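Long-range contacts in L544 (Acanthamoeba polyphaga mimivirus, PDB 4AMQ), which probably acts as a virion-associated nucleotidyl transferase, with a manganese-binding nucleotidyltransferase domain joined to a helical domain: residues Phe273-Gln278 against Ile311-Gly316; Lys277-Arg282 against Ile305-Asp310; Arg282-Arg287 against Gln347-Ile352. One frame throughout, in Å; residues are numbered along the deposited sequence.

How the interactions relate
All three contacts belong to the helical domain and use helix 274-292, each at a different height. Interaction 1, at its N-terminal end, meets the loop after helix 297-311; interaction 2, farther along, meets that helix itself; interaction 3 turns to helix 334-368. The centres of interactions 1 and 2, and of 2 and 3, lie about 8 Å apart. Interactions 1 and 2 are largely buried, although exposed Lys313 and Asn315 border the first, whereas interaction 3 is partly buried. Their chemistry differs accordingly: a methyl over a tyrosine ring with a backbone N-H bond, an arginine-carboxylate salt bridge beside leucine and isoleucine, and a cation-pi interaction flanking an aliphatic seam.

Interaction 1. Residues Phe273-Gln278 against Ile311-Gly316; sequences FGLYKQ and IRKLNG
Leu314 lays its CD2 methyl over the face of the Tyr276 ring, and the rest of the contact is organised about this CH-pi interaction. The methyl sits 3.5 Å from the ring centroid and 7° off the ring normal, so it covers the middle of the ring and not one bond of it. The two side chains run past each other in opposite directions, which brings the backbone beyond Leu314 to the phenol end of the tyrosine. The bond from CA to CB of Tyr276 is not aimed at the loop, but with CG anti to the carbonyl carbon (chi1 -66°) the ring end comes nearer.

At the far end of the ring, Asn315 N donates to Tyr276 OH over 2.9 Å, with an N-H...O angle of 152°. The approach is oblique to the ring. A water adds a second link: it donates to Lys313 O and to Asn315 OD1 and accepts from Tyr276 OH at 3.2 Å. The hydroxyl is also bonded to Gln359 of helix 334-368, which ties the same tyrosine to a third element.

Leu275 points at the loop from the preceding position of helix 274-292. Its CG lies 3.9 Å from Leu314 CD2, so this one methyl touches both neighbours. One of its own methyls, Leu275 CD2, meets Lys313 CB at 3.7 Å, the two side chains crossing at about a right angle. The aliphatic part of the lysine makes this contact, while Lys313 NZ forms a salt bridge with Asp310.

A type I turn spans Ile311 to Leu314, closed by Leu314 N to Ile311 O. The chemistry therefore divides along the tyrosine: its ring face provides an apolar seat for leucine, while its hydroxyl, gripped by backbone, water and Gln359, is consistent with holding the chain at Asn315 against helix 274-292.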
loop_
_atom_site.group_PDB
_atom_site.type_symbol
_atom_site.label_atom_id
_atom_site.label_comp_id
_atom_site.label_asym_id
_atom_site.label_seq_id
_atom_site.Cartn_x
_atom_site.Cartn_y
_atom_site.Cartn_z
ATOM N N PHE A 273 -12.208 6.450 -13.832
ATOM C CA PHE A 273 -11.385 7.107 -12.820
ATOM C C PHE A 273 -10.145 6.290 -12.467
ATOM O O PHE A 273 -9.461 6.574 -11.485
ATOM C CB PHE A 273 -12.208 7.394 -11.565
ATOM C CG PHE A 273 -13.385 8.298 -11.808
ATOM C CD1 PHE A 273 -13.195 9.612 -12.204
ATOM C CD2 PHE A 273 -14.679 7.836 -11.634
ATOM C CE1 PHE A 273 -14.275 10.443 -12.430
ATOM C CE2 PHE A 273 -15.763 8.665 -11.857
ATOM C CZ PHE A 273 -15.559 9.971 -12.256
ATOM N N GLY A 274 -9.861 5.278 -13.277
ATOM C CA GLY A 274 -8.735 4.394 -13.037
ATOM C C GLY A 274 -7.401 5.096 -12.850
ATOM O O GLY A 274 -6.614 4.711 -11.989
ATOM N N LEU A 275 -7.144 6.127 -13.650
ATOM C CA LEU A 275 -5.852 6.815 -13.614
ATOM C C LEU A 275 -5.689 7.670 -12.355
ATOM O O LEU A 275 -4.582 7.827 -11.841
ATOM C CB LEU A 275 -5.640 7.660 -14.877
ATOM C CG LEU A 275 -4.280 8.362 -14.995
ATOM C CD1 LEU A 275 -3.135 7.385 -14.760
ATOM C CD2 LEU A 275 -4.131 9.057 -16.348
ATOM N N TYR A 276 -6.794 8.219 -11.862
ATOM C CA TYR A 276 -6.778 8.953 -10.601
ATOM C C TYR A 276 -6.300 8.056 -9.463
ATOM O O TYR A 276 -5.497 8.470 -8.630
ATOM C CB TYR A 276 -8.169 9.493 -10.266
ATOM C CG TYR A 276 -8.686 10.551 -11.216
ATOM C CD1 TYR A 276 -9.237 10.200 -12.438
ATOM C CD2 TYR A 276 -8.635 11.898 -10.882
ATOM C CE1 TYR A 276 -9.715 11.157 -13.306
ATOM C CE2 TYR A 276 -9.114 12.864 -11.747
ATOM C CZ TYR A 276 -9.653 12.486 -12.959
ATOM O OH TYR A 276 -10.134 13.435 -13.831
ATOM N N LYS A 277 -6.807 6.828 -9.427
ATOM C CA LYS A 277 -6.442 5.884 -8.374
ATOM C C LYS A 277 -4.993 5.424 -8.524
ATOM O O LYS A 277 -4.275 5.284 -7.536
ATOM C CB LYS A 277 -7.401 4.683 -8.360
ATOM C CG LYS A 277 -6.944 3.514 -7.499
ATOM C CD LYS A 277 -8.117 2.622 -7.090
ATOM C CE LYS A 277 -8.866 2.054 -8.289
ATOM N NZ LYS A 277 -8.063 1.044 -9.032
ATOM N N GLN A 278 -4.566 5.202 -9.763
ATOM C CA GLN A 278 -3.216 4.713 -10.020
ATOM C C GLN A 278 -2.174 5.752 -9.615
ATOM O O GLN A 278 -1.144 5.415 -9.041
ATOM C CB GLN A 278 -3.047 4.323 -11.493
ATOM C CG GLN A 278 -1.800 3.489 -11.769
ATOM C CD GLN A 278 -1.407 3.486 -13.235
ATOM O OE1 GLN A 278 -1.151 4.538 -13.824
ATOM N NE2 GLN A 278 -1.354 2.301 -13.831
ATOM N N ILE A 311 -0.389 13.168 -15.330
ATOM C CA ILE A 311 -1.257 14.089 -14.609
ATOM C C ILE A 311 -2.071 14.960 -15.569
ATOM O O ILE A 311 -3.155 15.440 -15.223
ATOM C CB ILE A 311 -0.426 14.987 -13.671
ATOM C CG1 ILE A 311 -1.300 15.576 -12.573
ATOM C CG2 ILE A 311 0.261 16.087 -14.447
ATOM C CD1 ILE A 311 -1.851 14.535 -11.661
ATOM N N ARG A 312 -1.550 15.138 -16.780
ATOM C CA ARG A 312 -2.192 15.989 -17.776
ATOM C C ARG A 312 -3.427 15.322 -18.372
ATOM O O ARG A 312 -4.250 15.979 -19.012
ATOM C CB ARG A 312 -1.205 16.351 -18.889
ATOM C CG ARG A 312 0.037 17.088 -18.409
ATOM C CD ARG A 312 1.133 17.066 -19.457
ATOM N NE ARG A 312 2.307 17.809 -19.015
ATOM C CZ ARG A 312 2.437 19.127 -19.125
ATOM N NH1 ARG A 312 1.463 19.848 -19.663
ATOM N NH2 ARG A 312 3.540 19.723 -18.694
ATOM N N LYS A 313 -3.550 14.016 -18.163
ATOM C CA LYS A 313 -4.702 13.268 -18.651
ATOM C C LYS A 313 -5.898 13.439 -17.720
ATOM O O LYS A 313 -7.035 13.159 -18.098
ATOM C CB LYS A 313 -4.366 11.783 -18.799
ATOM C CG LYS A 313 -3.149 11.490 -19.665
ATOM C CD LYS A 313 -3.152 10.038 -20.115
ATOM C CE LYS A 313 -1.932 9.702 -20.958
ATOM N NZ LYS A 313 -0.717 9.486 -20.125
ATOM N N LEU A 314 -5.632 13.901 -16.503
ATOM C CA LEU A 314 -6.681 14.094 -15.508
ATOM C C LEU A 314 -7.425 15.407 -15.727
ATOM O O LEU A 314 -7.014 16.237 -16.541
ATOM C CB LEU A 314 -6.092 14.067 -14.098
ATOM C CG LEU A 314 -5.348 12.804 -13.668
ATOM C CD1 LEU A 314 -4.972 12.903 -12.199
ATOM C CD2 LEU A 314 -6.195 11.565 -13.921
ATOM N N ASN A 315 -8.520 15.589 -14.993
ATOM C CA ASN A 315 -9.290 16.825 -15.056
ATOM C C ASN A 315 -9.481 17.439 -13.673
ATOM O O ASN A 315 -9.670 16.721 -12.691
ATOM C CB ASN A 315 -10.649 16.578 -15.718
ATOM C CG ASN A 315 -10.522 16.097 -17.153
ATOM O OD1 ASN A 315 -10.896 14.970 -17.477
ATOM N ND2 ASN A 315 -9.994 16.953 -18.022
ATOM N N GLY A 316 -9.422 18.767 -13.601
ATOM C CA GLY A 316 -9.637 19.477 -12.352
ATOM C C GLY A 316 -8.396 19.621 -11.491
ATOM O O GLY A 316 -8.486 19.951 -10.308
HETATM O O HOH W 1 -9.769 12.406 -16.830
#

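Interaction 2. Residues Lys277-Arg282 against Ile305-Asp310; sequences KQLLVR and ISIIKD
Arg282 reaches from one helix to grip Asp310 of the other, and this salt bridge dominates the polar side of the contact. Both terminal nitrogens bind a single carboxylate oxygen: Arg282 NH1 lies 2.7 Å and Arg282 NH2 3.0 Å from Asp310 OD2. NH1 meets the anti lone pair, whereas NH2 comes in 32° out of the carboxylate plane; the carboxylate and guanidinium planes stand 88° apart. The second carboxylate oxygen, OD1, pairs with Lys313.

Further hydrogen bonds limit the rotation of the guanidinium. Gln278 OE1 accepts from Arg282 NH1 at 3.1 Å near the guanidinium plane, and Ser306 OG takes a weak bond from NH2. A water accepts from Arg282 NE and donates to Ser306 OG, which also bonds Ile303 O. A bend at chi3 turns the end of the arginine into this polar setting.

Apolar packing lies alongside. Leu279 CD2 rests over the centre of the guanidinium, 3.5 Å above its plane, and touches Ile307 CG1 at 4.1 Å.

The two helical segments run nearly antiparallel, 159° apart with axes 11.1 Å from each other, as successive helices of the helical domain. Helix 334-368 packs against both, meeting Leu280 and Ile307, while Tyr208, in the loop just before strand 209-217, touches Arg282.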
loop_
_atom_site.group_PDB
_atom_site.type_symbol
_atom_site.label_atom_id
_atom_site.label_comp_id
_atom_site.label_asym_id
_atom_site.label_seq_id
_atom_site.Cartn_x
_atom_site.Cartn_y
_atom_site.Cartn_z
ATOM N N LYS A 277 -6.807 6.828 -9.427
ATOM C CA LYS A 277 -6.442 5.884 -8.374
ATOM C C LYS A 277 -4.993 5.424 -8.524
ATOM O O LYS A 277 -4.275 5.284 -7.536
ATOM C CB LYS A 277 -7.401 4.683 -8.360
ATOM C CG LYS A 277 -6.944 3.514 -7.499
ATOM C CD LYS A 277 -8.117 2.622 -7.090
ATOM C CE LYS A 277 -8.866 2.054 -8.289
ATOM N NZ LYS A 277 -8.063 1.044 -9.032
ATOM N N GLN A 278 -4.566 5.202 -9.763
ATOM C CA GLN A 278 -3.216 4.713 -10.020
ATOM C C GLN A 278 -2.174 5.752 -9.615
ATOM O O GLN A 278 -1.144 5.415 -9.041
ATOM C CB GLN A 278 -3.047 4.323 -11.493
ATOM C CG GLN A 278 -1.800 3.489 -11.769
ATOM C CD GLN A 278 -1.407 3.486 -13.235
ATOM O OE1 GLN A 278 -1.151 4.538 -13.824
ATOM N NE2 GLN A 278 -1.354 2.301 -13.831
ATOM N N LEU A 279 -2.455 7.018 -9.911
ATOM C CA LEU A 279 -1.560 8.109 -9.537
ATOM C C LEU A 279 -1.445 8.285 -8.024
ATOM O O LEU A 279 -0.386 8.659 -7.523
ATOM C CB LEU A 279 -1.988 9.420 -10.201
ATOM C CG LEU A 279 -1.547 9.585 -11.656
ATOM C CD1 LEU A 279 -2.137 10.853 -12.257
ATOM C CD2 LEU A 279 -0.024 9.593 -11.757
ATOM N N LEU A 280 -2.530 8.017 -7.300
ATOM C CA LEU A 280 -2.493 8.076 -5.841
ATOM C C LEU A 280 -1.582 6.986 -5.288
ATOM O O LEU A 280 -0.759 7.239 -4.405
ATOM C CB LEU A 280 -3.899 7.935 -5.246
ATOM C CG LEU A 280 -4.881 9.067 -5.551
ATOM C CD1 LEU A 280 -6.246 8.764 -4.959
ATOM C CD2 LEU A 280 -4.345 10.395 -5.030
ATOM N N VAL A 281 -1.738 5.773 -5.812
ATOM C CA VAL A 281 -0.896 4.648 -5.416
ATOM C C VAL A 281 0.573 4.890 -5.772
ATOM O O VAL A 281 1.476 4.511 -5.024
ATOM C CB VAL A 281 -1.361 3.339 -6.083
ATOM C CG1 VAL A 281 -0.370 2.227 -5.808
ATOM C CG2 VAL A 281 -2.761 2.956 -5.597
ATOM N N ARG A 282 0.802 5.518 -6.921
ATOM C CA ARG A 282 2.157 5.777 -7.393
ATOM C C ARG A 282 2.846 6.821 -6.515
ATOM O O ARG A 282 4.047 6.743 -6.278
ATOM C CB ARG A 282 2.137 6.199 -8.865
ATOM C CG ARG A 282 1.775 5.059 -9.823
ATOM C CD ARG A 282 1.286 5.562 -11.178
ATOM N NE ARG A 282 2.217 6.497 -11.804
ATOM C CZ ARG A 282 2.036 7.043 -13.003
ATOM N NH1 ARG A 282 0.957 6.743 -13.716
ATOM N NH2 ARG A 282 2.934 7.890 -13.490
ATOM N N ILE A 305 8.886 12.011 -13.292
ATOM C CA ILE A 305 8.700 12.157 -14.731
ATOM C C ILE A 305 7.424 11.473 -15.220
ATOM O O ILE A 305 6.676 12.041 -16.021
ATOM C CB ILE A 305 9.906 11.616 -15.510
ATOM C CG1 ILE A 305 11.061 12.622 -15.439
ATOM C CG2 ILE A 305 9.523 11.334 -16.955
ATOM C CD1 ILE A 305 12.319 12.176 -16.160
ATOM N N SER A 306 7.172 10.256 -14.739
ATOM C CA SER A 306 5.980 9.523 -15.148
ATOM C C SER A 306 4.713 10.228 -14.683
ATOM O O SER A 306 3.692 10.192 -15.365
ATOM C CB SER A 306 6.004 8.086 -14.615
ATOM O OG SER A 306 5.751 8.053 -13.220
ATOM N N ILE A 307 4.785 10.866 -13.519
ATOM C CA ILE A 307 3.621 11.530 -12.937
ATOM C C ILE A 307 3.284 12.820 -13.678
ATOM O O ILE A 307 2.116 13.121 -13.919
ATOM C CB ILE A 307 3.833 11.829 -11.437
ATOM C CG1 ILE A 307 3.789 10.531 -10.625
ATOM C CG2 ILE A 307 2.786 12.811 -10.928
ATOM C CD1 ILE A 307 3.881 10.736 -9.126
ATOM N N ILE A 308 4.318 13.574 -14.040
ATOM C CA ILE A 308 4.154 14.812 -14.795
ATOM C C ILE A 308 3.451 14.559 -16.123
ATOM O O ILE A 308 2.547 15.301 -16.505
ATOM C CB ILE A 308 5.515 15.492 -15.071
ATOM C CG1 ILE A 308 6.167 15.939 -13.764
ATOM C CG2 ILE A 308 5.337 16.686 -15.991
ATOM C CD1 ILE A 308 5.316 16.886 -12.954
ATOM N N LYS A 309 3.866 13.504 -16.818
ATOM C CA LYS A 309 3.246 13.129 -18.084
ATOM C C LYS A 309 1.775 12.737 -17.926
ATOM O O LYS A 309 0.919 13.200 -18.676
ATOM C CB LYS A 309 4.014 11.979 -18.743
ATOM C CG LYS A 309 3.304 11.384 -19.954
ATOM C CD LYS A 309 4.114 10.268 -20.596
ATOM C CE LYS A 309 3.462 9.769 -21.886
ATOM N NZ LYS A 309 2.169 9.059 -21.654
ATOM N N ASP A 310 1.487 11.887 -16.946
ATOM C CA ASP A 310 0.150 11.308 -16.798
ATOM C C ASP A 310 -0.870 12.244 -16.154
ATOM O O ASP A 310 -2.069 12.126 -16.397
ATOM C CB ASP A 310 0.218 9.994 -16.019
ATOM C CG ASP A 310 0.989 8.923 -16.759
ATOM O OD1 ASP A 310 1.126 9.042 -17.992
ATOM O OD2 ASP A 310 1.450 7.964 -16.108
HETATM O O HOH W 2 4.868 6.581 -10.905
#

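Interaction 3. Residues Arg282-Arg287 against Gln347-Ile352; sequences RIDSYR and QLYTNI
Ile283 packs against Tyr349 where two nearly antiparallel helices of an all-helical domain meet, their segment axes 10.9 Å apart. The close-packed side is aliphatic. Ile283 CG2 lies 3.7 Å from Tyr349 CD1, oblique to the ring, while Ile283 CD1 reaches tip to tip toward Ile352 CD1 at 4.1 Å and also touches Leu348 CD2. Ile307 of helix 297-311 borders both Ile283 and Leu348, so this side is buried among three helices.

The other side is partly exposed and polar. With CG anti to the backbone N (chi1 -168°), Tyr349 sends its ring across to helix 274-292, where Arg287 covers one face in a cation-pi interaction, its guanidinium tilted 34° from the ring plane. Arg287 is extended from CG to NE, which carries its guanidinium over the ring. Polar links here are looser: Arg287 NH1 forms a weak, 3.5 Å salt-bridge bond with Asp284 OD1 on its own helix, and Arg287 NH2 a weak bond with Thr346. The cation still lies over the ring, with Arg287 CZ 4.3 Å from the Tyr349 centroid and 18° off the ring normal.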
loop_
_atom_site.group_PDB
_atom_site.type_symbol
_atom_site.label_atom_id
_atom_site.label_comp_id
_atom_site.label_asym_id
_atom_site.label_seq_id
_atom_site.Cartn_x
_atom_site.Cartn_y
_atom_site.Cartn_z
ATOM N N ARG A 282 0.802 5.518 -6.921
ATOM C CA ARG A 282 2.157 5.777 -7.393
ATOM C C ARG A 282 2.846 6.821 -6.515
ATOM O O ARG A 282 4.047 6.743 -6.278
ATOM C CB ARG A 282 2.137 6.199 -8.865
ATOM C CG ARG A 282 1.775 5.059 -9.823
ATOM C CD ARG A 282 1.286 5.562 -11.178
ATOM N NE ARG A 282 2.217 6.497 -11.804
ATOM C CZ ARG A 282 2.036 7.043 -13.003
ATOM N NH1 ARG A 282 0.957 6.743 -13.716
ATOM N NH2 ARG A 282 2.934 7.890 -13.490
ATOM N N ILE A 283 2.077 7.786 -6.020
ATOM C CA ILE A 283 2.588 8.758 -5.057
ATOM C C ILE A 283 2.855 8.093 -3.700
ATOM O O ILE A 283 3.830 8.419 -3.029
ATOM C CB ILE A 283 1.619 9.942 -4.882
ATOM C CG1 ILE A 283 1.589 10.795 -6.154
ATOM C CG2 ILE A 283 2.020 10.794 -3.691
ATOM C CD1 ILE A 283 0.485 11.826 -6.174
ATOM N N ASP A 284 1.994 7.158 -3.301
ATOM C CA ASP A 284 2.247 6.364 -2.096
ATOM C C ASP A 284 3.544 5.547 -2.211
ATOM O O ASP A 284 4.260 5.366 -1.232
ATOM C CB ASP A 284 1.076 5.429 -1.803
ATOM C CG ASP A 284 -0.095 6.138 -1.164
ATOM O OD1 ASP A 284 0.121 7.141 -0.448
ATOM O OD2 ASP A 284 -1.237 5.675 -1.366
ATOM N N SER A 285 3.838 5.057 -3.412
ATOM C CA SER A 285 5.080 4.323 -3.657
ATOM C C SER A 285 6.317 5.194 -3.412
ATOM O O SER A 285 7.280 4.756 -2.782
ATOM C CB SER A 285 5.096 3.761 -5.078
ATOM O OG SER A 285 4.074 2.797 -5.241
ATOM N N TYR A 286 6.284 6.427 -3.912
ATOM C CA TYR A 286 7.347 7.391 -3.653
ATOM C C TYR A 286 7.533 7.547 -2.145
ATOM O O TYR A 286 8.628 7.343 -1.618
ATOM C CB TYR A 286 6.985 8.736 -4.294
ATOM C CG TYR A 286 8.094 9.771 -4.318
ATOM C CD1 TYR A 286 8.482 10.437 -3.161
ATOM C CD2 TYR A 286 8.741 10.092 -5.505
ATOM C CE1 TYR A 286 9.487 11.390 -3.186
ATOM C CE2 TYR A 286 9.749 11.043 -5.539
ATOM C CZ TYR A 286 10.114 11.689 -4.379
ATOM O OH TYR A 286 11.112 12.630 -4.414
ATOM N N ARG A 287 6.448 7.890 -1.454
ATOM C CA ARG A 287 6.462 8.086 -0.004
ATOM C C ARG A 287 7.009 6.890 0.760
ATOM O O ARG A 287 7.884 7.032 1.614
ATOM C CB ARG A 287 5.052 8.372 0.506
ATOM C CG ARG A 287 4.494 9.712 0.099
ATOM C CD ARG A 287 2.994 9.714 0.301
ATOM N NE ARG A 287 2.447 11.062 0.357
ATOM C CZ ARG A 287 1.180 11.329 0.650
ATOM N NH1 ARG A 287 0.340 10.338 0.904
ATOM N NH2 ARG A 287 0.755 12.583 0.687
ATOM N N GLN A 347 0.829 17.803 -1.775
ATOM C CA GLN A 347 -0.194 18.715 -2.270
ATOM C C GLN A 347 -0.927 18.087 -3.446
ATOM O O GLN A 347 -2.154 18.139 -3.524
ATOM C CB GLN A 347 0.426 20.044 -2.703
ATOM C CG GLN A 347 1.076 20.824 -1.577
ATOM C CD GLN A 347 1.905 21.991 -2.085
ATOM O OE1 GLN A 347 1.455 22.769 -2.927
ATOM N NE2 GLN A 347 3.127 22.112 -1.578
ATOM N N LEU A 348 -0.162 17.501 -4.362
ATOM C CA LEU A 348 -0.726 16.854 -5.538
ATOM C C LEU A 348 -1.659 15.722 -5.130
ATOM O O LEU A 348 -2.728 15.547 -5.707
ATOM C CB LEU A 348 0.388 16.318 -6.438
ATOM C CG LEU A 348 -0.051 15.732 -7.781
ATOM C CD1 LEU A 348 -0.846 16.757 -8.579
ATOM C CD2 LEU A 348 1.153 15.242 -8.577
ATOM N N TYR A 349 -1.245 14.959 -4.124
ATOM C CA TYR A 349 -2.040 13.854 -3.616
ATOM C C TYR A 349 -3.402 14.373 -3.161
ATOM O O TYR A 349 -4.443 13.829 -3.525
ATOM C CB TYR A 349 -1.307 13.190 -2.449
ATOM C CG TYR A 349 -1.885 11.866 -2.008
ATOM C CD1 TYR A 349 -1.465 10.674 -2.588
ATOM C CD2 TYR A 349 -2.834 11.803 -0.996
ATOM C CE1 TYR A 349 -1.980 9.461 -2.182
ATOM C CE2 TYR A 349 -3.356 10.591 -0.582
ATOM C CZ TYR A 349 -2.925 9.424 -1.179
ATOM O OH TYR A 349 -3.441 8.214 -0.774
ATOM N N THR A 350 -3.378 15.439 -2.369
ATOM C CA THR A 350 -4.592 16.081 -1.884
ATOM C C THR A 350 -5.454 16.566 -3.040
ATOM O O THR A 350 -6.672 16.375 -3.054
ATOM C CB THR A 350 -4.254 17.284 -0.990
ATOM O OG1 THR A 350 -3.466 16.845 0.124
ATOM C CG2 THR A 350 -5.528 17.949 -0.481
ATOM N N ASN A 351 -4.810 17.198 -4.012
ATOM C CA ASN A 351 -5.516 17.743 -5.158
ATOM C C ASN A 351 -6.215 16.655 -5.968
ATOM O O ASN A 351 -7.361 16.819 -6.384
ATOM C CB ASN A 351 -4.561 18.549 -6.039
ATOM C CG ASN A 351 -5.289 19.449 -7.014
ATOM O OD1 ASN A 351 -5.090 19.363 -8.223
ATOM N ND2 ASN A 351 -6.149 20.314 -6.491
ATOM N N ILE A 352 -5.523 15.540 -6.183
ATOM C CA ILE A 352 -6.090 14.438 -6.953
ATOM C C ILE A 352 -7.297 13.843 -6.236
ATOM O O ILE A 352 -8.313 13.550 -6.857
ATOM C CB ILE A 352 -5.054 13.334 -7.227
ATOM C CG1 ILE A 352 -3.941 13.871 -8.130
ATOM C CG2 ILE A 352 -5.720 12.127 -7.878
ATOM C CD1 ILE A 352 -2.801 12.914 -8.333
#